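Local coordinates for protein diacylglycerol kinase (Bacillus anthracis, PDB 3S40) that probably phosphorylates diacylglycerol to phosphatidic acid, as a two-domain lipid kinase of the diacylglycerol kinase family, at residues Leu107-Asn112 with Ala117-Lys122; Val199-Gly204 with Ile262-Glu267; Asn216-Asp221 with Lys244-Ser249. One frame throughout, in Å; residues are numbered along the deposited sequence.

Contact 1: residues Leu107-Asn112 with Ala117-Lys122; sequences LGVPQN and AKLITK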
loop_
_atom_site.group_PDB
_atom_site.type_symbol
_atom_site.label_atom_id
_atom_site.label_comp_id
_atom_site.label_asym_id
_atom_site.label_seq_id
_atom_site.Cartn_x
_atom_site.Cartn_y
_atom_site.Cartn_z
ATOM N N LEU A 107 -1.240 1.615 -8.539
ATOM C CA LEU A 107 -2.410 1.380 -9.398
ATOM C C LEU A 107 -2.365 2.244 -10.648
ATOM O O LEU A 107 -3.274 2.187 -11.482
ATOM C CB LEU A 107 -3.719 1.646 -8.629
ATOM C CG LEU A 107 -3.911 0.798 -7.363
ATOM C CD1 LEU A 107 -5.167 1.260 -6.563
ATOM C CD2 LEU A 107 -3.989 -0.690 -7.679
ATOM N N GLY A 108 -1.299 3.033 -10.774
ATOM C CA GLY A 108 -1.096 3.853 -11.957
ATOM C C GLY A 108 -2.044 5.037 -12.010
ATOM O O GLY A 108 -2.276 5.644 -13.060
ATOM N N VAL A 109 -2.601 5.375 -10.861
ATOM C CA VAL A 109 -3.526 6.499 -10.782
ATOM C C VAL A 109 -2.827 7.830 -11.045
ATOM O O VAL A 109 -1.830 8.140 -10.404
ATOM C CB VAL A 109 -4.186 6.579 -9.412
ATOM C CG1 VAL A 109 -5.049 7.837 -9.328
ATOM C CG2 VAL A 109 -5.005 5.292 -9.127
ATOM N N PRO A 110 -3.361 8.626 -11.984
ATOM C CA PRO A 110 -2.829 9.968 -12.261
ATOM C C PRO A 110 -2.683 10.758 -10.968
ATOM O O PRO A 110 -3.566 10.694 -10.107
ATOM C CB PRO A 110 -3.925 10.604 -13.115
ATOM C CG PRO A 110 -4.576 9.455 -13.809
ATOM C CD PRO A 110 -4.489 8.272 -12.872
ATOM N N GLN A 111 -1.591 11.500 -10.822
ATOM C CA GLN A 111 -1.397 12.278 -9.601
ATOM C C GLN A 111 -2.116 13.641 -9.660
ATOM O O GLN A 111 -2.261 14.327 -8.650
ATOM C CB GLN A 111 0.099 12.420 -9.277
ATOM C CG GLN A 111 0.779 11.095 -8.897
ATOM C CD GLN A 111 0.175 10.461 -7.638
ATOM O OE1 GLN A 111 0.324 10.994 -6.538
ATOM N NE2 GLN A 111 -0.515 9.318 -7.802
ATOM N N ASN A 112 -2.574 14.014 -10.845
ATOM C CA ASN A 112 -3.482 15.147 -11.000
ATOM C C ASN A 112 -4.866 14.689 -10.543
ATOM O O ASN A 112 -5.451 13.768 -11.137
ATOM C CB ASN A 112 -3.507 15.582 -12.474
ATOM C CG ASN A 112 -4.592 16.606 -12.775
ATOM O OD1 ASN A 112 -5.783 16.334 -12.642
ATOM N ND2 ASN A 112 -4.179 17.781 -13.221
ATOM N N ALA A 117 -9.984 11.420 -10.642
ATOM C CA ALA A 117 -11.427 11.279 -10.471
ATOM C C ALA A 117 -12.063 10.748 -11.756
ATOM O O ALA A 117 -12.924 9.900 -11.713
ATOM C CB ALA A 117 -12.084 12.653 -10.052
ATOM N N LYS A 118 -11.613 11.259 -12.899
ATOM C CA LYS A 118 -12.105 10.798 -14.191
ATOM C C LYS A 118 -11.779 9.327 -14.471
ATOM O O LYS A 118 -12.619 8.591 -14.984
ATOM C CB LYS A 118 -11.564 11.692 -15.309
ATOM C CG LYS A 118 -12.022 13.134 -15.132
ATOM C CD LYS A 118 -11.399 14.060 -16.150
ATOM C CE LYS A 118 -11.725 15.502 -15.823
ATOM N NZ LYS A 118 -11.061 16.421 -16.786
ATOM N N LEU A 119 -10.564 8.917 -14.120
ATOM C CA LEU A 119 -10.177 7.505 -14.139
ATOM C C LEU A 119 -11.205 6.606 -13.422
ATOM O O LEU A 119 -11.616 5.575 -13.948
ATOM C CB LEU A 119 -8.786 7.317 -13.513
ATOM C CG LEU A 119 -8.337 5.841 -13.460
ATOM C CD1 LEU A 119 -8.011 5.328 -14.847
ATOM C CD2 LEU A 119 -7.160 5.674 -12.525
ATOM N N ILE A 120 -11.634 7.001 -12.230
ATOM C CA ILE A 120 -12.582 6.170 -11.478
ATOM C C ILE A 120 -13.833 5.965 -12.313
ATOM O O ILE A 120 -14.463 4.917 -12.289
ATOM C CB ILE A 120 -12.957 6.844 -10.152
ATOM C CG1 ILE A 120 -11.725 6.914 -9.254
ATOM C CG2 ILE A 120 -14.135 6.124 -9.498
ATOM C CD1 ILE A 120 -11.914 7.709 -7.978
ATOM N N THR A 121 -14.151 6.998 -13.073
ATOM C CA THR A 121 -15.301 7.051 -13.954
ATOM C C THR A 121 -15.232 5.981 -15.049
ATOM O O THR A 121 -16.243 5.604 -15.627
ATOM C CB THR A 121 -15.332 8.467 -14.581
ATOM O OG1 THR A 121 -16.320 9.263 -13.922
ATOM C CG2 THR A 121 -15.537 8.442 -16.064
ATOM N N LYS A 122 -14.036 5.488 -15.330
ATOM C CA LYS A 122 -13.879 4.481 -16.374
ATOM C C LYS A 122 -14.104 3.094 -15.810
ATOM O O LYS A 122 -14.217 2.112 -16.558
ATOM C CB LYS A 122 -12.505 4.583 -17.019
ATOM C CG LYS A 122 -12.235 5.912 -17.716
ATOM C CD LYS A 122 -13.343 6.269 -18.709
ATOM C CE LYS A 122 -13.024 7.569 -19.448
ATOM N NZ LYS A 122 -14.226 8.100 -20.154
#
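Leu119, on helix 113-120, meets Val109 and Pro110 of the loop between helices 102-106 and 113-120. The contact packs the loop between two successive helices against the second of them, in the diacylglycerol kinase catalytic domain.

Apolar packing carries it. One methyl group of Leu119, CD2, does all the close touching. It lies 3.7 Å from Pro110 CD, the ring carbon next to the proline nitrogen. The same CD2 is 4.0 Å from Val109 CG2. Leu119 has CG anti to its backbone N (chi1 178°), which carries the branch across to the loop. Its side chain crosses both partners at a slant. Asn298 packs against Pro110 and Leu119, while Pro96 of strand 91-96 lies against Val109.

Polar bonds lie within the loop itself. Gln111 NE2 donates to Val109 O at 3.1 Å, with an N-H...O angle of 152°. The donor is tilted 29° from the carbonyl plane. Gln111 also bonds Ser104 through NE2 and Asn101 through OE1, so both ends of its amide are engaged.

The helix ends frame the loop. Gly108, at positive phi, closes helix 102-106 in a Schellman motif. Asn112 is the N-cap of the next helix, and its OD1 accepts from Glu115 N.

The chemistry divides the work: polar bonds within the loop and at the helix ends probably fix its course, and between the two segments the hold is purely apolar.

Contact 2: residues Val199-Gly204 with Ile262-Glu267; sequences VMVGNG and IHIETE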
loop_
_atom_site.group_PDB
_atom_site.type_symbol
_atom_site.label_atom_id
_atom_site.label_comp_id
_atom_site.label_asym_id
_atom_site.label_seq_id
_atom_site.Cartn_x
_atom_site.Cartn_y
_atom_site.Cartn_z
ATOM N N VAL A 199 15.546 -5.363 6.939
ATOM C CA VAL A 199 14.719 -6.450 6.434
ATOM C C VAL A 199 13.365 -5.925 6.002
ATOM O O VAL A 199 12.691 -5.221 6.750
ATOM C CB VAL A 199 14.501 -7.540 7.479
ATOM C CG1 VAL A 199 13.642 -8.655 6.898
ATOM C CG2 VAL A 199 15.852 -8.083 7.965
HETATM N N MSE A 200 12.963 -6.272 4.790
HETATM C CA MSE A 200 11.661 -5.847 4.325
HETATM C C MSE A 200 10.871 -6.851 3.524
HETATM O O MSE A 200 11.424 -7.694 2.812
HETATM C CB MSE A 200 11.770 -4.550 3.577
HETATM C CG MSE A 200 11.709 -3.423 4.541
HETATM SE SE MSE A 200 11.836 -1.830 3.590
HETATM C CE MSE A 200 10.420 -2.177 2.240
ATOM N N VAL A 201 9.557 -6.723 3.672
ATOM C CA VAL A 201 8.587 -7.555 3.005
ATOM C C VAL A 201 7.669 -6.627 2.236
ATOM O O VAL A 201 6.945 -5.839 2.824
ATOM C CB VAL A 201 7.777 -8.365 4.027
ATOM C CG1 VAL A 201 6.896 -9.380 3.319
ATOM C CG2 VAL A 201 8.724 -9.062 4.973
ATOM N N GLY A 202 7.719 -6.709 0.913
ATOM C CA GLY A 202 7.026 -5.757 0.067
ATOM C C GLY A 202 5.844 -6.320 -0.691
ATOM O O GLY A 202 5.842 -7.477 -1.112
ATOM N N ASN A 203 4.838 -5.477 -0.880
ATOM C CA ASN A 203 3.658 -5.832 -1.641
ATOM C C ASN A 203 3.361 -4.760 -2.666
ATOM O O ASN A 203 2.994 -5.059 -3.789
ATOM C CB ASN A 203 2.441 -5.992 -0.732
ATOM C CG ASN A 203 1.236 -6.550 -1.476
ATOM O OD1 ASN A 203 1.331 -7.563 -2.167
ATOM N ND2 ASN A 203 0.102 -5.873 -1.356
ATOM N N GLY A 204 3.515 -3.506 -2.258
ATOM C CA GLY A 204 3.295 -2.375 -3.137
ATOM C C GLY A 204 4.495 -2.070 -4.015
ATOM O O GLY A 204 5.630 -2.426 -3.700
ATOM N N ILE A 262 5.801 -16.630 5.409
ATOM C CA ILE A 262 7.079 -16.125 5.877
ATOM C C ILE A 262 7.115 -15.978 7.382
ATOM O O ILE A 262 6.186 -15.453 8.003
ATOM C CB ILE A 262 7.382 -14.765 5.223
ATOM C CG1 ILE A 262 7.253 -14.890 3.698
ATOM C CG2 ILE A 262 8.765 -14.258 5.630
ATOM C CD1 ILE A 262 7.447 -13.595 2.939
ATOM N N HIS A 263 8.191 -16.467 7.971
ATOM C CA HIS A 263 8.418 -16.250 9.390
ATOM C C HIS A 263 9.768 -15.597 9.610
ATOM O O HIS A 263 10.796 -16.082 9.109
ATOM C CB HIS A 263 8.325 -17.555 10.190
ATOM C CG HIS A 263 8.302 -17.337 11.670
ATOM N ND1 HIS A 263 9.444 -17.361 12.444
ATOM C CD2 HIS A 263 7.282 -17.051 12.514
ATOM C CE1 HIS A 263 9.125 -17.119 13.703
ATOM N NE2 HIS A 263 7.820 -16.922 13.773
ATOM N N ILE A 264 9.753 -14.498 10.359
ATOM C CA ILE A 264 10.952 -13.724 10.630
ATOM C C ILE A 264 11.240 -13.674 12.123
ATOM O O ILE A 264 10.410 -13.218 12.921
ATOM C CB ILE A 264 10.845 -12.274 10.116
ATOM C CG1 ILE A 264 10.325 -12.235 8.682
ATOM C CG2 ILE A 264 12.187 -11.575 10.219
ATOM C CD1 ILE A 264 8.927 -11.669 8.583
ATOM N N GLU A 265 12.433 -14.131 12.487
ATOM C CA GLU A 265 12.837 -14.194 13.877
ATOM C C GLU A 265 14.149 -13.442 14.054
ATOM O O GLU A 265 15.034 -13.509 13.199
ATOM C CB GLU A 265 12.982 -15.655 14.304
ATOM C CG GLU A 265 13.706 -15.869 15.620
ATOM C CD GLU A 265 14.068 -17.329 15.856
ATOM O OE1 GLU A 265 13.262 -18.207 15.477
ATOM O OE2 GLU A 265 15.161 -17.598 16.409
ATOM N N THR A 266 14.261 -12.719 15.163
ATOM C CA THR A 266 15.470 -11.975 15.489
ATOM C C THR A 266 16.062 -12.434 16.818
ATOM O O THR A 266 15.426 -13.171 17.574
ATOM C CB THR A 266 15.171 -10.483 15.621
ATOM O OG1 THR A 266 14.087 -10.311 16.541
ATOM C CG2 THR A 266 14.788 -9.892 14.274
ATOM N N GLU A 267 17.279 -11.974 17.096
ATOM C CA GLU A 267 17.963 -12.249 18.355
ATOM C C GLU A 267 17.203 -11.635 19.525
ATOM O O GLU A 267 16.837 -12.322 20.478
ATOM C CB GLU A 267 19.376 -11.672 18.315
ATOM C CG GLU A 267 20.356 -12.350 19.256
ATOM C CD GLU A 267 20.735 -13.748 18.793
ATOM O OE1 GLU A 267 20.423 -14.103 17.635
ATOM O OE2 GLU A 267 21.346 -14.494 19.589
#
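Strands 198-202 and 261-266 belong to different antiparallel sheets, and their backbones stay well apart, with the closest CA atoms, those of Val201 and Ile262, separated by 9.2 Å. This is face-to-face packing of two sheets, consistent with the beta sandwich of the YegS C-terminal domain. The space between the backbones is filled by side chains.

Val201 is the central residue. It points its side chain at the other strand, and its two methyl groups divide between two isoleucines. CG1 approaches the end of Ile262, 4.3 Å from CD1. CG2 approaches the end of Ile264, 4.5 Å from CD1. Both isoleucines reach Val201 with their CD1 methyls. In Ile262 the chain runs on extended past CG1 (chi2 177°), which brings CD1 out towards the valine. These distances describe ordinary, fairly relaxed methyl packing. Val199 points the same way and is partly covered by the facing strand, but its side chain comes no closer than 4.7 Å.

Neighbouring strands close the layer around these residues. Trp142 of strand 141-144 packs on Val199, Val201 and Ile264. Leu224 of strand 224-230 lies against Val201 and Ile262, and Ile286 of strand 284-296 lies against Val201 and Ile264.

In strand 198-202 the backbone finds hydrogen bonds inside its own sheet, Val201 with Trp142 and Met200, a selenomethionine here, with Phe227. Just beyond the strand, Asn203 ND2 is hydrogen-bonded to both Asp129 O and Leu139 O.

Contact 3: residues Asn216-Asp221 with Lys244-Ser249; sequences NVKCDD and KLFEDS
Asn216 and Phe246 bring together two irregular loops of the YegS C-terminal, beta-sandwich-like domain. One loop leads into strand 224-230; the other joins helix 234-240 to strand 254-259. It is a surface contact between connections, and the sheets themselves take no part.

The close part is the meeting of the Asn216 side chain with one edge of the Phe246 ring. OD1 sits near the ring plane, 3.4 Å from CD1 and equally close to CE1. The oxygen therefore faces the C-H edge of the ring, whose slight positive charge probably suits it. Asn216 CB lies in the plane at the same edge, 3.8 Å from CD1. A chi1 of -157° swings CG away from the backbone N, and the asparagine turns OD1 to this edge; the amide plane stands 70° from the ring plane. Beside them Asn216 N donates to Leu245 O at 3.4 Å, a weak bond. It is the single hydrogen bond between 216-221 and 244-249.

The loose side belongs to the lysines. The Lys218 chain bends at chi2 (-76°) and swings its end towards Phe246. It approaches the ring obliquely. Lys244 NZ lies 6.8 Å from Lys218 NZ, two like charges not in contact, which probably repel mildly. Phe246 itself is largely exposed.

Lys258 binds the first loop at two points, a hydrogen bond to Asn216 O and a salt bridge to Asp221 OD1. On the lysine side, Lys218 NZ lies 4.0 Å from Phe246 CE1.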
loop_
_atom_site.group_PDB
_atom_site.type_symbol
_atom_site.label_atom_id
_atom_site.label_comp_id
_atom_site.label_asym_id
_atom_site.label_seq_id
_atom_site.Cartn_x
_atom_site.Cartn_y
_atom_site.Cartn_z
ATOM N N ASN A 216 11.045 -6.122 -9.150
ATOM C CA ASN A 216 9.837 -6.853 -9.505
ATOM C C ASN A 216 8.825 -7.148 -8.392
ATOM O O ASN A 216 8.109 -8.133 -8.469
ATOM C CB ASN A 216 10.165 -8.156 -10.251
ATOM C CG ASN A 216 8.989 -8.647 -11.100
ATOM O OD1 ASN A 216 8.303 -7.846 -11.747
ATOM N ND2 ASN A 216 8.737 -9.960 -11.084
ATOM N N VAL A 217 8.737 -6.316 -7.364
ATOM C CA VAL A 217 7.634 -6.492 -6.422
ATOM C C VAL A 217 6.334 -6.128 -7.168
ATOM O O VAL A 217 6.332 -5.219 -7.982
ATOM C CB VAL A 217 7.821 -5.626 -5.161
ATOM C CG1 VAL A 217 8.124 -4.183 -5.555
ATOM C CG2 VAL A 217 6.602 -5.720 -4.248
ATOM N N LYS A 218 5.254 -6.871 -6.928
ATOM C CA LYS A 218 3.969 -6.639 -7.594
ATOM C C LYS A 218 2.858 -6.779 -6.570
ATOM O O LYS A 218 2.927 -7.668 -5.710
ATOM C CB LYS A 218 3.707 -7.680 -8.680
ATOM C CG LYS A 218 4.682 -7.691 -9.837
ATOM C CD LYS A 218 4.430 -6.539 -10.793
ATOM C CE LYS A 218 5.399 -6.636 -11.968
ATOM N NZ LYS A 218 5.312 -5.487 -12.919
ATOM N N CYS A 219 1.823 -5.935 -6.661
ATOM C CA CYS A 219 0.759 -5.998 -5.661
ATOM C C CYS A 219 -0.221 -7.160 -5.898
ATOM O O CYS A 219 -1.059 -7.452 -5.042
ATOM C CB CYS A 219 -0.024 -4.677 -5.606
ATOM S SG CYS A 219 -0.999 -4.342 -7.110
ATOM N N ASP A 220 -0.132 -7.806 -7.060
ATOM C CA ASP A 220 -1.122 -8.818 -7.456
ATOM C C ASP A 220 -0.527 -10.124 -8.024
ATOM O O ASP A 220 -1.215 -10.850 -8.754
ATOM C CB ASP A 220 -2.077 -8.226 -8.500
ATOM C CG ASP A 220 -1.346 -7.740 -9.743
ATOM O OD1 ASP A 220 -0.096 -7.825 -9.760
ATOM O OD2 ASP A 220 -2.010 -7.271 -10.699
ATOM N N ASP A 221 0.730 -10.431 -7.709
ATOM C CA ASP A 221 1.318 -11.676 -8.223
ATOM C C ASP A 221 1.205 -12.879 -7.270
ATOM O O ASP A 221 1.767 -13.936 -7.526
ATOM C CB ASP A 221 2.755 -11.472 -8.692
ATOM C CG ASP A 221 3.732 -11.227 -7.541
ATOM O OD1 ASP A 221 4.940 -11.072 -7.843
ATOM O OD2 ASP A 221 3.302 -11.178 -6.360
ATOM N N LYS A 244 13.842 1.601 -11.055
ATOM C CA LYS A 244 12.841 0.546 -11.210
ATOM C C LYS A 244 13.497 -0.635 -11.909
ATOM O O LYS A 244 13.473 -0.731 -13.139
ATOM C CB LYS A 244 11.652 1.031 -12.049
ATOM C CG LYS A 244 10.499 0.022 -12.165
ATOM C CD LYS A 244 9.409 0.534 -13.101
ATOM C CE LYS A 244 8.022 -0.021 -12.755
ATOM N NZ LYS A 244 7.190 0.936 -11.935
ATOM N N LEU A 245 14.099 -1.520 -11.123
ATOM C CA LEU A 245 14.823 -2.665 -11.666
ATOM C C LEU A 245 13.938 -3.901 -11.713
ATOM O O LEU A 245 13.004 -4.048 -10.912
ATOM C CB LEU A 245 16.063 -2.952 -10.818
ATOM C CG LEU A 245 17.061 -1.801 -10.652
ATOM C CD1 LEU A 245 18.246 -2.253 -9.816
ATOM C CD2 LEU A 245 17.524 -1.278 -12.009
ATOM N N PHE A 246 14.231 -4.803 -12.642
ATOM C CA PHE A 246 13.473 -6.047 -12.704
ATOM C C PHE A 246 14.300 -7.279 -12.383
ATOM O O PHE A 246 13.756 -8.313 -11.992
ATOM C CB PHE A 246 12.725 -6.179 -14.027
ATOM C CG PHE A 246 11.453 -5.393 -14.057
ATOM C CD1 PHE A 246 10.438 -5.673 -13.149
ATOM C CD2 PHE A 246 11.276 -4.360 -14.963
ATOM C CE1 PHE A 246 9.262 -4.945 -13.154
ATOM C CE2 PHE A 246 10.101 -3.626 -14.975
ATOM C CZ PHE A 246 9.091 -3.919 -14.069
ATOM N N GLU A 247 15.615 -7.151 -12.514
ATOM C CA GLU A 247 16.523 -8.229 -12.141
ATOM C C GLU A 247 17.349 -7.853 -10.907
ATOM O O GLU A 247 17.562 -6.671 -10.633
ATOM C CB GLU A 247 17.443 -8.577 -13.318
ATOM C CG GLU A 247 16.714 -8.786 -14.642
ATOM C CD GLU A 247 15.642 -9.867 -14.563
ATOM O OE1 GLU A 247 15.781 -10.778 -13.720
ATOM O OE2 GLU A 247 14.662 -9.799 -15.341
ATOM N N ASP A 248 17.814 -8.858 -10.168
ATOM C CA ASP A 248 18.661 -8.612 -9.002
ATOM C C ASP A 248 20.121 -8.382 -9.372
ATOM O O ASP A 248 20.575 -8.799 -10.436
ATOM C CB ASP A 248 18.558 -9.760 -8.000
ATOM C CG ASP A 248 17.267 -9.724 -7.218
ATOM O OD1 ASP A 248 17.076 -8.766 -6.437
ATOM O OD2 ASP A 248 16.448 -10.648 -7.388
ATOM N N SER A 249 20.856 -7.724 -8.481
ATOM C CA SER A 249 22.252 -7.402 -8.743
ATOM C C SER A 249 23.223 -8.177 -7.852
ATOM O O SER A 249 24.022 -8.971 -8.354
ATOM C CB SER A 249 22.492 -5.895 -8.614
ATOM O OG SER A 249 21.564 -5.161 -9.390
#

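The contacts sample both family regions of the chain. Contact 1 lies in the catalytic domain; contacts 2 and 3 lie in the C-terminal beta-sandwich-like domain. Contact 1 comes first in sequence. Both loops of contact 3 fall between the two strands of contact 2. The centres of contacts 1 and 2 are about 32 Å apart, on opposite sides of the chain centre. Contact 3 is about 23 Å from contact 1 and about 16 Å from contact 2, centre to centre. Contacts 2 and 3 touch where Val217 and Cys219 pack on the backbone of 202-204. Cys219 also packs on helix 102-106, just before contact 1, so the 216-221 loop links the two regions.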